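Local coordinates for protein putative aspartate aminotransferase (Thermus thermophilus, PDB 1IUG) that probably transfers amino groups between amino acids such as aspartate and 2-oxo acids, as a class-V aminotransferase that uses pyridoxal 5'-phosphate, at residues Val284-Leu289 with Val320-Leu325; Trp3-Gly8 with Arg305-Ala310; Tyr265-Glu270 with Gly339-Val344; Gly135-Leu140 with Pro277-Pro282; Gly271-Val276 with Tyr288-Val293. All coordinates share one frame; numbering follows the deposited sequence.

Contact 1: residues Val284-Leu289 with Val320-Leu325; sequences VAAFYL and VFRLSL
Leu323 O is held by one strong bond and one weaker contact: Ala285 N donates to it at 2.7 Å, nearly straight (173°) and close to the C=O axis, and the CA-H of Val284 approaches the same oxygen, with CA 3.5 Å away. Leu323 N answers to Ala285 O, and the reciprocal pair Phe287 N to Phe321 O and Phe321 N to Phe287 O repeats the pattern two residues on, so Ala285-Leu323 and Phe287-Phe321 are hydrogen-bonded antiparallel pairs. Packing is tight at the end of this ladder, where Val320 CB stands 2.9 Å from Phe287 O. These are two inner strands of the mixed sheet in the C-terminal domain of a fold-type I aminotransferase. On the face of Phe287 and Phe321, CB of Phe287 meets CE2 of Phe321 at 3.5 Å; the rings, obliquely placed with planes 32° apart, lie beside helix 331-348, whose Phe341 touches Phe321. Phe321 reaches there with CG in the crowded position between N and the carbonyl carbon (chi1 73°). Ala286 and Arg322 share the other face, where Arg322 CG rests 3.7 Å from Ala286 CB. Beyond it the chain bends at chi3, and NH2 of Arg322, a predicted substrate-binding residue, bonds Gly311 O.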
# COMPACT_ATOMS: atom_id res chain seq x y z
N VAL A 284 7.77 -14.99 17.82
CA VAL A 284 7.17 -14.40 19.01
C VAL A 284 7.08 -15.40 20.16
O VAL A 284 7.09 -16.61 19.93
CB VAL A 284 5.74 -13.87 18.67
CG1 VAL A 284 4.87 -14.99 18.13
CG2 VAL A 284 5.08 -13.20 19.87
N ALA A 285 7.07 -14.89 21.39
CA ALA A 285 6.95 -15.72 22.58
C ALA A 285 5.60 -15.38 23.22
O ALA A 285 5.36 -14.25 23.65
CB ALA A 285 8.08 -15.44 23.56
N ALA A 286 4.69 -16.36 23.23
CA ALA A 286 3.36 -16.16 23.79
C ALA A 286 3.20 -16.86 25.14
O ALA A 286 3.57 -18.03 25.29
CB ALA A 286 2.30 -16.66 22.81
N PHE A 287 2.66 -16.13 26.11
CA PHE A 287 2.46 -16.66 27.46
C PHE A 287 1.04 -16.50 27.98
O PHE A 287 0.37 -15.51 27.68
CB PHE A 287 3.39 -15.96 28.46
CG PHE A 287 4.85 -16.15 28.18
CD1 PHE A 287 5.60 -15.12 27.64
CD2 PHE A 287 5.47 -17.35 28.48
CE1 PHE A 287 6.96 -15.28 27.40
CE2 PHE A 287 6.84 -17.53 28.25
CZ PHE A 287 7.58 -16.49 27.71
N TYR A 288 0.60 -17.46 28.78
CA TYR A 288 -0.71 -17.39 29.42
C TYR A 288 -0.50 -16.52 30.66
O TYR A 288 0.50 -16.67 31.36
CB TYR A 288 -1.20 -18.77 29.85
CG TYR A 288 -1.88 -19.57 28.76
CD1 TYR A 288 -1.27 -20.70 28.22
CD2 TYR A 288 -3.13 -19.19 28.27
CE1 TYR A 288 -1.90 -21.44 27.22
CE2 TYR A 288 -3.76 -19.92 27.27
CZ TYR A 288 -3.14 -21.05 26.75
OH TYR A 288 -3.75 -21.77 25.75
N LEU A 289 -1.41 -15.58 30.89
CA LEU A 289 -1.33 -14.71 32.05
C LEU A 289 -1.52 -15.52 33.33
O LEU A 289 -2.32 -16.46 33.36
CB LEU A 289 -2.42 -13.63 31.99
CG LEU A 289 -2.17 -12.40 31.11
CD1 LEU A 289 -3.46 -11.61 30.97
CD2 LEU A 289 -1.08 -11.54 31.72
N VAL A 320 -3.71 -13.73 27.49
CA VAL A 320 -2.27 -13.86 27.24
C VAL A 320 -1.54 -12.56 26.89
O VAL A 320 -2.16 -11.50 26.72
CB VAL A 320 -2.00 -14.85 26.06
CG1 VAL A 320 -2.65 -16.20 26.32
CG2 VAL A 320 -2.49 -14.26 24.75
N PHE A 321 -0.21 -12.65 26.79
CA PHE A 321 0.62 -11.52 26.41
C PHE A 321 1.72 -11.99 25.50
O PHE A 321 2.08 -13.17 25.54
CB PHE A 321 1.17 -10.76 27.61
CG PHE A 321 2.25 -11.41 28.38
CD1 PHE A 321 3.58 -11.05 28.21
CD2 PHE A 321 1.94 -12.37 29.35
CE1 PHE A 321 4.58 -11.62 28.99
CE2 PHE A 321 2.93 -12.94 30.14
CZ PHE A 321 4.26 -12.57 29.96
N ARG A 322 2.29 -11.12 24.67
CA ARG A 322 3.32 -11.56 23.76
C ARG A 322 4.44 -10.61 23.65
O ARG A 322 4.32 -9.39 23.70
CB ARG A 322 2.74 -11.87 22.39
CG ARG A 322 1.79 -13.06 22.43
CD ARG A 322 1.07 -13.22 21.12
NE ARG A 322 0.12 -12.15 20.93
CZ ARG A 322 -0.07 -11.51 19.77
NH1 ARG A 322 0.62 -11.87 18.70
NH2 ARG A 322 -0.95 -10.52 19.70
N LEU A 323 5.56 -11.27 23.51
CA LEU A 323 6.85 -10.66 23.44
C LEU A 323 7.56 -11.06 22.19
O LEU A 323 7.50 -12.21 21.77
CB LEU A 323 7.68 -11.02 24.67
CG LEU A 323 7.19 -10.52 26.03
CD1 LEU A 323 8.07 -11.05 27.15
CD2 LEU A 323 7.13 -9.00 26.06
N SER A 324 8.26 -10.12 21.56
CA SER A 324 9.01 -10.43 20.35
C SER A 324 10.28 -9.62 20.12
O SER A 324 10.28 -8.39 20.17
CB SER A 324 8.10 -10.30 19.13
OG SER A 324 8.79 -10.66 17.94
N LEU A 325 11.37 -10.34 19.83
CA LEU A 325 12.66 -9.73 19.55
C LEU A 325 12.95 -9.87 18.06
O LEU A 325 14.11 -9.86 17.63
CB LEU A 325 13.76 -10.42 20.36
CG LEU A 325 13.84 -10.00 21.83
CD1 LEU A 325 14.72 -10.94 22.63
CD2 LEU A 325 14.35 -8.57 21.90

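Contact 2: residues Trp3-Gly8 with Arg305-Ala310; sequences WLLTPG and RGAVIA
Trp3-Gly8 and Arg305-Ala310 run parallel, their end-to-end directions 12° apart, and three backbone bonds tie them: Trp3 N to Gly306 O (3.0 Å), Val308 N to Trp3 O (2.9 Å) and Leu5 N to Val308 O (2.9 Å). The last is the most bent, at 144°. Trp3 sets its CB 3.8 Å from Ala307 CB, while Gly306 O lies at the edge of the indole and in its plane, nearest CD1. Two residues on, Leu5 brings its CD1 to 3.8 Å from the same Ala307 CB. The pairing makes 3-4 one of the two border strands of the C-terminal domain sheet within this chain, fastening the N-terminal residues beside a strand about 300 residues later. Gly306, at positive phi, ends helix 295-303 in a Schellman motif. Thr6 has CG2 anti to the carbonyl carbon, which brings this methyl to 3.7 Å from Ile309 C and close to Val308 CG1; its OG1 bonds Pro9 O. On the side of Leu4, whose CD1 meets Val308 CB at 4.0 Å, His26 and Thr29 of the second subunit pack on Leu4, Thr6 and Val308. Pro7 CD approaches Ala310 CB at 4.1 Å, and its ring also touches Arg322.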
# COMPACT_ATOMS: atom_id res chain seq x y z
N TRP A 3 11.73 0.59 23.44
CA TRP A 3 11.83 -0.85 23.26
C TRP A 3 10.55 -1.42 22.66
O TRP A 3 9.59 -1.71 23.37
CB TRP A 3 12.12 -1.54 24.60
CG TRP A 3 13.45 -1.19 25.20
CD1 TRP A 3 13.71 -0.21 26.11
CD2 TRP A 3 14.70 -1.86 24.97
NE1 TRP A 3 15.04 -0.22 26.46
CE2 TRP A 3 15.67 -1.23 25.78
CE3 TRP A 3 15.09 -2.94 24.16
CZ2 TRP A 3 17.01 -1.63 25.81
CZ3 TRP A 3 16.42 -3.34 24.18
CH2 TRP A 3 17.37 -2.69 25.00
N LEU A 4 10.53 -1.52 21.33
CA LEU A 4 9.38 -2.08 20.64
C LEU A 4 9.53 -3.60 20.67
O LEU A 4 10.45 -4.15 20.06
CB LEU A 4 9.33 -1.56 19.20
CG LEU A 4 8.15 -2.09 18.38
CD1 LEU A 4 6.85 -1.77 19.08
CD2 LEU A 4 8.18 -1.47 17.00
N LEU A 5 8.63 -4.26 21.39
CA LEU A 5 8.69 -5.71 21.51
C LEU A 5 7.47 -6.42 20.93
O LEU A 5 7.14 -7.53 21.33
CB LEU A 5 8.88 -6.10 22.99
CG LEU A 5 10.11 -5.49 23.68
CD1 LEU A 5 10.08 -5.79 25.18
CD2 LEU A 5 11.39 -6.02 23.04
N THR A 6 6.82 -5.77 19.97
CA THR A 6 5.64 -6.33 19.31
C THR A 6 6.04 -7.08 18.05
O THR A 6 7.01 -6.74 17.39
CB THR A 6 4.64 -5.22 18.92
OG1 THR A 6 5.33 -4.20 18.18
CG2 THR A 6 3.99 -4.60 20.16
N PRO A 7 5.28 -8.14 17.71
CA PRO A 7 5.57 -8.95 16.52
C PRO A 7 5.09 -8.27 15.23
O PRO A 7 4.46 -8.90 14.39
CB PRO A 7 4.80 -10.23 16.80
CG PRO A 7 3.60 -9.73 17.53
CD PRO A 7 4.18 -8.73 18.50
N GLY A 8 5.43 -6.99 15.09
CA GLY A 8 5.03 -6.24 13.91
C GLY A 8 4.07 -5.11 14.22
O GLY A 8 3.00 -5.35 14.79
N ARG A 305 8.79 0.68 31.89
CA ARG A 305 10.19 0.33 31.62
C ARG A 305 10.56 0.84 30.23
O ARG A 305 11.69 0.66 29.77
CB ARG A 305 10.39 -1.20 31.64
CG ARG A 305 9.87 -1.95 32.86
CD ARG A 305 10.52 -1.49 34.15
NE ARG A 305 10.45 -2.53 35.19
CZ ARG A 305 9.36 -2.84 35.88
NH1 ARG A 305 8.21 -2.22 35.65
NH2 ARG A 305 9.42 -3.78 36.81
N GLY A 306 9.58 1.42 29.53
CA GLY A 306 9.80 1.95 28.20
C GLY A 306 9.63 0.95 27.06
O GLY A 306 10.17 1.15 25.97
N ALA A 307 8.85 -0.10 27.30
CA ALA A 307 8.63 -1.13 26.28
C ALA A 307 7.17 -1.28 25.87
O ALA A 307 6.26 -1.06 26.67
CB ALA A 307 9.18 -2.47 26.76
N VAL A 308 6.96 -1.65 24.61
CA VAL A 308 5.62 -1.85 24.07
C VAL A 308 5.46 -3.33 23.78
O VAL A 308 6.27 -3.93 23.07
CB VAL A 308 5.39 -1.05 22.76
CG1 VAL A 308 3.96 -1.24 22.29
CG2 VAL A 308 5.70 0.43 22.98
N ILE A 309 4.41 -3.92 24.35
CA ILE A 309 4.11 -5.34 24.17
C ILE A 309 2.74 -5.53 23.53
O ILE A 309 2.01 -4.56 23.33
CB ILE A 309 4.15 -6.10 25.52
CG1 ILE A 309 3.00 -5.64 26.42
CG2 ILE A 309 5.50 -5.87 26.20
CD1 ILE A 309 2.82 -6.50 27.65
N ALA A 310 2.39 -6.77 23.22
CA ALA A 310 1.09 -7.05 22.61
C ALA A 310 0.27 -8.02 23.44
O ALA A 310 0.81 -8.76 24.27
CB ALA A 310 1.28 -7.59 21.19

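Contact 3: residues Tyr265-Glu270 with Gly339-Val344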
# COMPACT_ATOMS: atom_id res chain seq x y z
N TYR A 265 11.35 -17.34 26.26
CA TYR A 265 10.60 -18.46 26.82
C TYR A 265 11.29 -19.00 28.06
O TYR A 265 10.63 -19.44 29.00
CB TYR A 265 10.42 -19.58 25.78
CG TYR A 265 9.20 -19.40 24.90
CD1 TYR A 265 9.33 -19.26 23.52
CD2 TYR A 265 7.91 -19.39 25.45
CE1 TYR A 265 8.21 -19.12 22.71
CE2 TYR A 265 6.79 -19.25 24.65
CZ TYR A 265 6.94 -19.12 23.28
OH TYR A 265 5.84 -18.97 22.47
N GLY A 266 12.63 -18.95 28.06
CA GLY A 266 13.39 -19.43 29.20
C GLY A 266 13.07 -18.62 30.45
O GLY A 266 12.82 -19.18 31.51
N VAL A 267 13.06 -17.30 30.30
CA VAL A 267 12.77 -16.39 31.41
C VAL A 267 11.34 -16.55 31.93
O VAL A 267 11.11 -16.58 33.14
CB VAL A 267 12.99 -14.92 30.99
CG1 VAL A 267 12.57 -13.97 32.10
CG2 VAL A 267 14.46 -14.70 30.64
N GLY A 268 10.38 -16.66 31.01
CA GLY A 268 8.99 -16.81 31.39
C GLY A 268 8.71 -18.12 32.11
O GLY A 268 7.99 -18.13 33.12
N GLU A 269 9.28 -19.21 31.61
CA GLU A 269 9.09 -20.53 32.20
C GLU A 269 9.67 -20.64 33.61
O GLU A 269 9.05 -21.25 34.48
CB GLU A 269 9.65 -21.61 31.29
CG GLU A 269 8.87 -21.77 29.99
CD GLU A 269 9.47 -22.80 29.05
OE1 GLU A 269 10.71 -22.92 28.99
OE2 GLU A 269 8.69 -23.49 28.37
N GLU A 270 10.85 -20.06 33.83
CA GLU A 270 11.46 -20.10 35.16
C GLU A 270 10.63 -19.24 36.12
O GLU A 270 10.65 -19.44 37.33
CB GLU A 270 12.91 -19.62 35.12
CG GLU A 270 13.08 -18.14 34.81
CD GLU A 270 14.48 -17.62 35.11
OE1 GLU A 270 15.47 -18.28 34.73
OE2 GLU A 270 14.58 -16.53 35.72
N GLY A 339 16.45 -9.22 31.09
CA GLY A 339 16.55 -8.65 32.42
C GLY A 339 15.30 -7.86 32.76
O GLY A 339 14.82 -7.89 33.89
N MET A 340 14.78 -7.14 31.76
CA MET A 340 13.57 -6.34 31.92
C MET A 340 12.39 -7.26 32.20
O MET A 340 11.51 -6.94 32.99
CB MET A 340 13.29 -5.54 30.65
CG MET A 340 12.06 -4.64 30.74
SD MET A 340 11.46 -4.10 29.13
CE MET A 340 12.77 -2.96 28.65
N PHE A 341 12.38 -8.40 31.51
CA PHE A 341 11.33 -9.39 31.67
C PHE A 341 11.42 -9.95 33.10
O PHE A 341 10.39 -10.12 33.75
CB PHE A 341 11.49 -10.50 30.62
CG PHE A 341 10.29 -11.40 30.47
CD1 PHE A 341 9.07 -11.08 31.07
CD2 PHE A 341 10.39 -12.59 29.75
CE1 PHE A 341 7.97 -11.92 30.95
CE2 PHE A 341 9.29 -13.44 29.63
CZ PHE A 341 8.08 -13.11 30.23
N ARG A 342 12.64 -10.17 33.58
CA ARG A 342 12.86 -10.66 34.95
C ARG A 342 12.20 -9.70 35.93
O ARG A 342 11.42 -10.10 36.78
CB ARG A 342 14.35 -10.72 35.30
CG ARG A 342 15.20 -11.73 34.56
CD ARG A 342 14.73 -13.16 34.79
NE ARG A 342 15.82 -14.14 34.80
CZ ARG A 342 16.81 -14.22 33.90
NH1 ARG A 342 16.88 -13.37 32.88
NH2 ARG A 342 17.72 -15.17 34.02
N GLU A 343 12.53 -8.41 35.78
CA GLU A 343 11.99 -7.36 36.65
C GLU A 343 10.47 -7.29 36.67
O GLU A 343 9.87 -7.10 37.73
CB GLU A 343 12.58 -6.00 36.28
CG GLU A 343 14.10 -5.93 36.45
CD GLU A 343 14.66 -4.52 36.28
OE1 GLU A 343 13.89 -3.59 35.97
OE2 GLU A 343 15.89 -4.36 36.47
N VAL A 344 9.85 -7.41 35.50
CA VAL A 344 8.39 -7.36 35.39
C VAL A 344 7.77 -8.55 36.12
O VAL A 344 6.71 -8.43 36.73
CB VAL A 344 7.94 -7.36 33.91
CG1 VAL A 344 6.43 -7.50 33.81
CG2 VAL A 344 8.38 -6.07 33.24
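The polar part of this contact is a single salt bridge at its exposed margin. Glu270 OE2 lies 2.8 Å from Arg342 NE, but the N-H points poorly at it (126°), so the hydrogen bond within the bridge is weak. Carboxylate and guanidinium planes stand 80° apart, which rules out a flat two-pronged pairing, and Glu270 OE1 stays 3.9 Å from Arg342 NH2. Glu270 starts from the crowded first torsion, CG between N and the carbonyl carbon, and then extends; Arg342 bends at chi2 and chi3 to bring NE across it.

The apolar part is centred on Val267, which points at the other helix. Its CG1, anti to the backbone N, is caught between two neighbours on successive residues, Phe341 CD2 at 3.5 Å and Arg342 CD at 3.5 Å. Its other methyl, CG2, lies over one face of the Arg342 guanidinium, 3.6 Å from NH1. Phe341 slides past Val267 in the opposite direction until CE2 is 3.7 Å from Gly268 N.

The two helical segments run nearly parallel, axes 9.7 Å apart at 19°. Helices 250-270 and 331-348 lie against one face of the C-terminal sheet: Phe341 packs on Phe321 and Leu323 of strand 320-323, and Tyr265 packs on Phe287 and Ala285 of strand 285-288, where its OH also bonds Ala286 N.

Contact 4: residues Gly135-Leu140 with Pro277-Pro282; sequences GALADL and PKRFSP
Both backbone hydrogen bonds here arrive from above the acceptor's carbonyl plane and not along a lone pair. Leu137 N reaches Arg279 O at 3.2 Å from 58° out of plane, and Ser281 N reaches Gly135 O at 3.1 Å from 31° out. They frame a single bridge between Ala136 and Phe280, to which Ala136 adds a CA-H...O contact with Arg279 O (3.3 Å). Pro277 pushes its CG to 3.5 Å from Gly135 O. Leu137, with CG anti to the backbone N, leans on the loop through CD2, 3.6 Å from Phe280 O. Ser281 OG bonds Ser130 OG, a second link to the same hairpin.

Arg279 bends at chi2 and chi3 and runs along Leu137 O, its CB only 3.1 Å from that oxygen. At the end NH2 makes a salt bridge with Asp139 OD2 at 3.2 Å, the flat groups 44° apart. Asp139 occupies the N-cap position of helix 140-150, whose dipole would probably favour a charged carboxylate. With an alanine here in place of Arg279, the bridge to Asp139 would go, and the loop would probably be held less firmly, leaning mainly on its backbone bonds.

Gly135, at positive phi, and Ala136 both face Glu131 in a G1 beta bulge, so the loop Pro277-Pro282 of the C-terminal domain docks on the bulged hairpin 130-131/136-137, near the predicted substrate-binding Arg322.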
# COMPACT_ATOMS: atom_id res chain seq x y z
N GLY A 135 1.78 -17.93 18.39
CA GLY A 135 3.20 -18.26 18.49
C GLY A 135 3.45 -19.67 17.98
O GLY A 135 4.53 -20.23 18.19
N ALA A 136 2.46 -20.23 17.30
CA ALA A 136 2.55 -21.59 16.77
C ALA A 136 3.20 -21.68 15.40
O ALA A 136 3.00 -20.82 14.54
CB ALA A 136 1.16 -22.23 16.74
N LEU A 137 3.96 -22.75 15.20
CA LEU A 137 4.64 -23.00 13.94
C LEU A 137 4.10 -24.30 13.34
O LEU A 137 4.24 -25.37 13.93
CB LEU A 137 6.15 -23.15 14.17
CG LEU A 137 7.03 -23.29 12.93
CD1 LEU A 137 6.97 -22.00 12.13
CD2 LEU A 137 8.46 -23.61 13.34
N ALA A 138 3.47 -24.20 12.17
CA ALA A 138 2.92 -25.37 11.51
C ALA A 138 4.01 -26.13 10.76
O ALA A 138 4.99 -25.53 10.30
CB ALA A 138 1.81 -24.96 10.54
N ASP A 139 3.85 -27.45 10.66
CA ASP A 139 4.81 -28.30 9.95
C ASP A 139 4.44 -28.27 8.47
O ASP A 139 3.85 -29.20 7.94
CB ASP A 139 4.73 -29.74 10.48
CG ASP A 139 5.94 -30.58 10.09
OD1 ASP A 139 6.67 -30.22 9.14
OD2 ASP A 139 6.16 -31.62 10.75
N LEU A 140 4.82 -27.18 7.82
CA LEU A 140 4.53 -26.93 6.42
C LEU A 140 4.83 -28.06 5.42
O LEU A 140 3.94 -28.46 4.67
CB LEU A 140 5.20 -25.63 5.97
CG LEU A 140 4.35 -24.63 5.17
CD1 LEU A 140 3.08 -24.30 5.93
CD2 LEU A 140 5.16 -23.37 4.94
N PRO A 277 1.73 -22.11 22.62
CA PRO A 277 1.85 -23.14 21.58
C PRO A 277 2.60 -24.41 21.97
O PRO A 277 3.29 -24.45 22.99
CB PRO A 277 2.58 -22.39 20.47
CG PRO A 277 3.57 -21.58 21.27
CD PRO A 277 2.73 -21.05 22.42
N LYS A 278 2.45 -25.45 21.15
CA LYS A 278 3.13 -26.74 21.34
C LYS A 278 4.38 -26.68 20.46
O LYS A 278 5.45 -27.15 20.84
CB LYS A 278 2.26 -27.90 20.86
CG LYS A 278 0.87 -27.99 21.48
CD LYS A 278 0.93 -28.14 23.00
CE LYS A 278 -0.47 -28.23 23.64
NZ LYS A 278 -1.58 -28.16 22.64
N ARG A 279 4.20 -26.14 19.26
CA ARG A 279 5.27 -25.96 18.28
C ARG A 279 5.64 -24.49 18.34
O ARG A 279 4.79 -23.62 18.15
CB ARG A 279 4.74 -26.29 16.88
CG ARG A 279 4.87 -27.74 16.46
CD ARG A 279 6.32 -28.19 16.44
NE ARG A 279 6.59 -29.07 15.31
CZ ARG A 279 6.71 -28.67 14.04
NH1 ARG A 279 6.59 -27.39 13.73
NH2 ARG A 279 6.99 -29.56 13.09
N PHE A 280 6.91 -24.22 18.58
CA PHE A 280 7.37 -22.85 18.73
C PHE A 280 7.93 -22.15 17.50
O PHE A 280 8.84 -22.66 16.84
CB PHE A 280 8.37 -22.75 19.88
CG PHE A 280 7.86 -23.33 21.17
CD1 PHE A 280 7.90 -24.70 21.40
CD2 PHE A 280 7.31 -22.50 22.14
CE1 PHE A 280 7.39 -25.24 22.58
CE2 PHE A 280 6.80 -23.02 23.32
CZ PHE A 280 6.84 -24.40 23.54
N SER A 281 7.35 -21.00 17.19
CA SER A 281 7.79 -20.17 16.08
C SER A 281 8.79 -19.19 16.67
O SER A 281 8.58 -18.67 17.77
CB SER A 281 6.62 -19.39 15.49
OG SER A 281 7.07 -18.42 14.57
N PRO A 282 9.90 -18.92 15.97
CA PRO A 282 10.92 -17.99 16.46
C PRO A 282 10.49 -16.52 16.37
O PRO A 282 11.22 -15.64 16.81
CB PRO A 282 12.11 -18.25 15.52
CG PRO A 282 11.80 -19.58 14.86
CD PRO A 282 10.32 -19.53 14.69

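Contact 5: residues Gly271-Val276 with Tyr288-Val293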
# COMPACT_ATOMS: atom_id res chain seq x y z
N GLY A 271 9.88 -18.29 35.55
CA GLY A 271 9.03 -17.42 36.35
C GLY A 271 7.66 -18.03 36.60
O GLY A 271 6.79 -17.39 37.19
N GLY A 272 7.46 -19.26 36.12
CA GLY A 272 6.20 -19.95 36.31
C GLY A 272 5.11 -19.72 35.28
O GLY A 272 3.96 -20.11 35.52
N LEU A 273 5.44 -19.11 34.15
CA LEU A 273 4.45 -18.86 33.11
C LEU A 273 4.30 -20.07 32.20
O LEU A 273 5.25 -20.83 32.01
CB LEU A 273 4.82 -17.64 32.26
CG LEU A 273 5.09 -16.32 32.98
CD1 LEU A 273 5.29 -15.24 31.93
CD2 LEU A 273 3.94 -15.96 33.90
N ARG A 274 3.12 -20.23 31.62
CA ARG A 274 2.84 -21.35 30.73
C ARG A 274 2.76 -20.90 29.27
O ARG A 274 2.02 -19.98 28.93
CB ARG A 274 1.52 -22.02 31.13
CG ARG A 274 1.66 -23.48 31.53
CD ARG A 274 2.23 -24.31 30.38
NE ARG A 274 2.76 -25.60 30.82
CZ ARG A 274 3.59 -26.35 30.10
NH1 ARG A 274 3.98 -25.95 28.89
NH2 ARG A 274 4.05 -27.49 30.59
N PRO A 275 3.57 -21.54 28.39
CA PRO A 275 3.60 -21.23 26.96
C PRO A 275 2.26 -21.57 26.30
O PRO A 275 1.59 -22.51 26.71
CB PRO A 275 4.71 -22.15 26.44
CG PRO A 275 5.63 -22.25 27.60
CD PRO A 275 4.67 -22.45 28.75
N VAL A 276 1.89 -20.81 25.28
CA VAL A 276 0.64 -21.04 24.57
C VAL A 276 0.71 -22.15 23.50
O VAL A 276 -0.14 -23.04 23.48
CB VAL A 276 0.10 -19.73 23.93
CG1 VAL A 276 -1.17 -20.00 23.15
CG2 VAL A 276 -0.15 -18.70 25.01
N TYR A 288 0.60 -17.46 28.78
CA TYR A 288 -0.71 -17.39 29.42
C TYR A 288 -0.50 -16.52 30.66
O TYR A 288 0.50 -16.67 31.36
CB TYR A 288 -1.20 -18.77 29.85
CG TYR A 288 -1.88 -19.57 28.76
CD1 TYR A 288 -1.27 -20.70 28.22
CD2 TYR A 288 -3.13 -19.19 28.27
CE1 TYR A 288 -1.90 -21.44 27.22
CE2 TYR A 288 -3.76 -19.92 27.27
CZ TYR A 288 -3.14 -21.05 26.75
OH TYR A 288 -3.75 -21.77 25.75
N LEU A 289 -1.41 -15.58 30.89
CA LEU A 289 -1.33 -14.71 32.05
C LEU A 289 -1.52 -15.52 33.33
O LEU A 289 -2.32 -16.46 33.36
CB LEU A 289 -2.42 -13.63 31.99
CG LEU A 289 -2.17 -12.40 31.11
CD1 LEU A 289 -3.46 -11.61 30.97
CD2 LEU A 289 -1.08 -11.54 31.72
N PRO A 290 -0.75 -15.21 34.38
CA PRO A 290 -0.86 -15.93 35.65
C PRO A 290 -2.26 -15.71 36.23
O PRO A 290 -2.93 -14.72 35.91
CB PRO A 290 0.20 -15.28 36.52
CG PRO A 290 1.22 -14.82 35.53
CD PRO A 290 0.37 -14.25 34.43
N GLU A 291 -2.69 -16.63 37.09
CA GLU A 291 -4.00 -16.53 37.71
C GLU A 291 -4.15 -15.26 38.56
O GLU A 291 -3.31 -14.98 39.41
CB GLU A 291 -4.26 -17.77 38.58
CG GLU A 291 -5.71 -17.99 38.94
CD GLU A 291 -6.58 -18.23 37.71
OE1 GLU A 291 -6.35 -19.23 37.00
OE2 GLU A 291 -7.48 -17.40 37.46
N GLY A 292 -5.20 -14.49 38.29
CA GLY A 292 -5.45 -13.28 39.05
C GLY A 292 -4.91 -11.97 38.49
O GLY A 292 -5.51 -10.92 38.72
N VAL A 293 -3.78 -12.01 37.79
CA VAL A 293 -3.20 -10.80 37.22
C VAL A 293 -3.73 -10.46 35.83
O VAL A 293 -3.62 -11.26 34.89
CB VAL A 293 -1.65 -10.87 37.22
CG1 VAL A 293 -1.18 -12.17 36.65
CG2 VAL A 293 -1.05 -9.70 36.44
O HOH W 1 1.02 -18.80 32.91
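Tyr288 carries CG anti to the carbonyl carbon (chi1 -84°) and Val276 carries CG1 anti to the backbone N (178°), which turns its CG2 towards the Tyr288 ring. The methyl sits over the ring's centre in a CH-pi contact, CG2 4.0 Å from the centroid and 13° off the normal. This is one border of the C-terminal domain sheet within the chain, where the weakly bonded strand 274-275 runs beside 285-288. The edge of the same ring meets the chain: Arg274 O lies 3.4 Å from Tyr288 CD1, and Pro275 O is also near the ring plane. Tyr288 N gives a well-aligned bond to Arg274 O at 2.9 Å, nearly along the C=O axis. Arg274 is tied to Tyr288 a second time through a water, which accepts from Arg274 N at 2.8 Å and donates to Tyr288 O at 2.7 Å. An alanine here in place of Tyr288 would remove the ring face under Val276 CG2 and would probably loosen this border, though the backbone bond could persist. Between the Schellman motif at Gly272 and the type II turn from Pro290, Leu273 CD2 presses on Pro290 CG at 3.4 Å, tighter than usual carbon packing.

Overall arrangement
Contact 1 lies at the middle of the C-terminal domain sheet, with centres of contacts 2, 3 and 5 about 10 to 11 Å away. The strand order 3-4, 307-311, 320-323, 285-288, 274-275 places contact 2 at one border and contact 5 at the other, about 18 Å between centres. Contact 3 pairs two helices against one sheet face; contact 4, about 13 Å from contact 1, ties the loop between strands 274-275 and 285-288 to a hairpin of the large domain. Along the chain, contacts 4 and 5 are nested within the loop of contact 2, which closes the domain with the N-terminus; contact 4 crosses contacts 3 and 5. The sheet thus gathers distant segments beside the predicted substrate-binding Arg322.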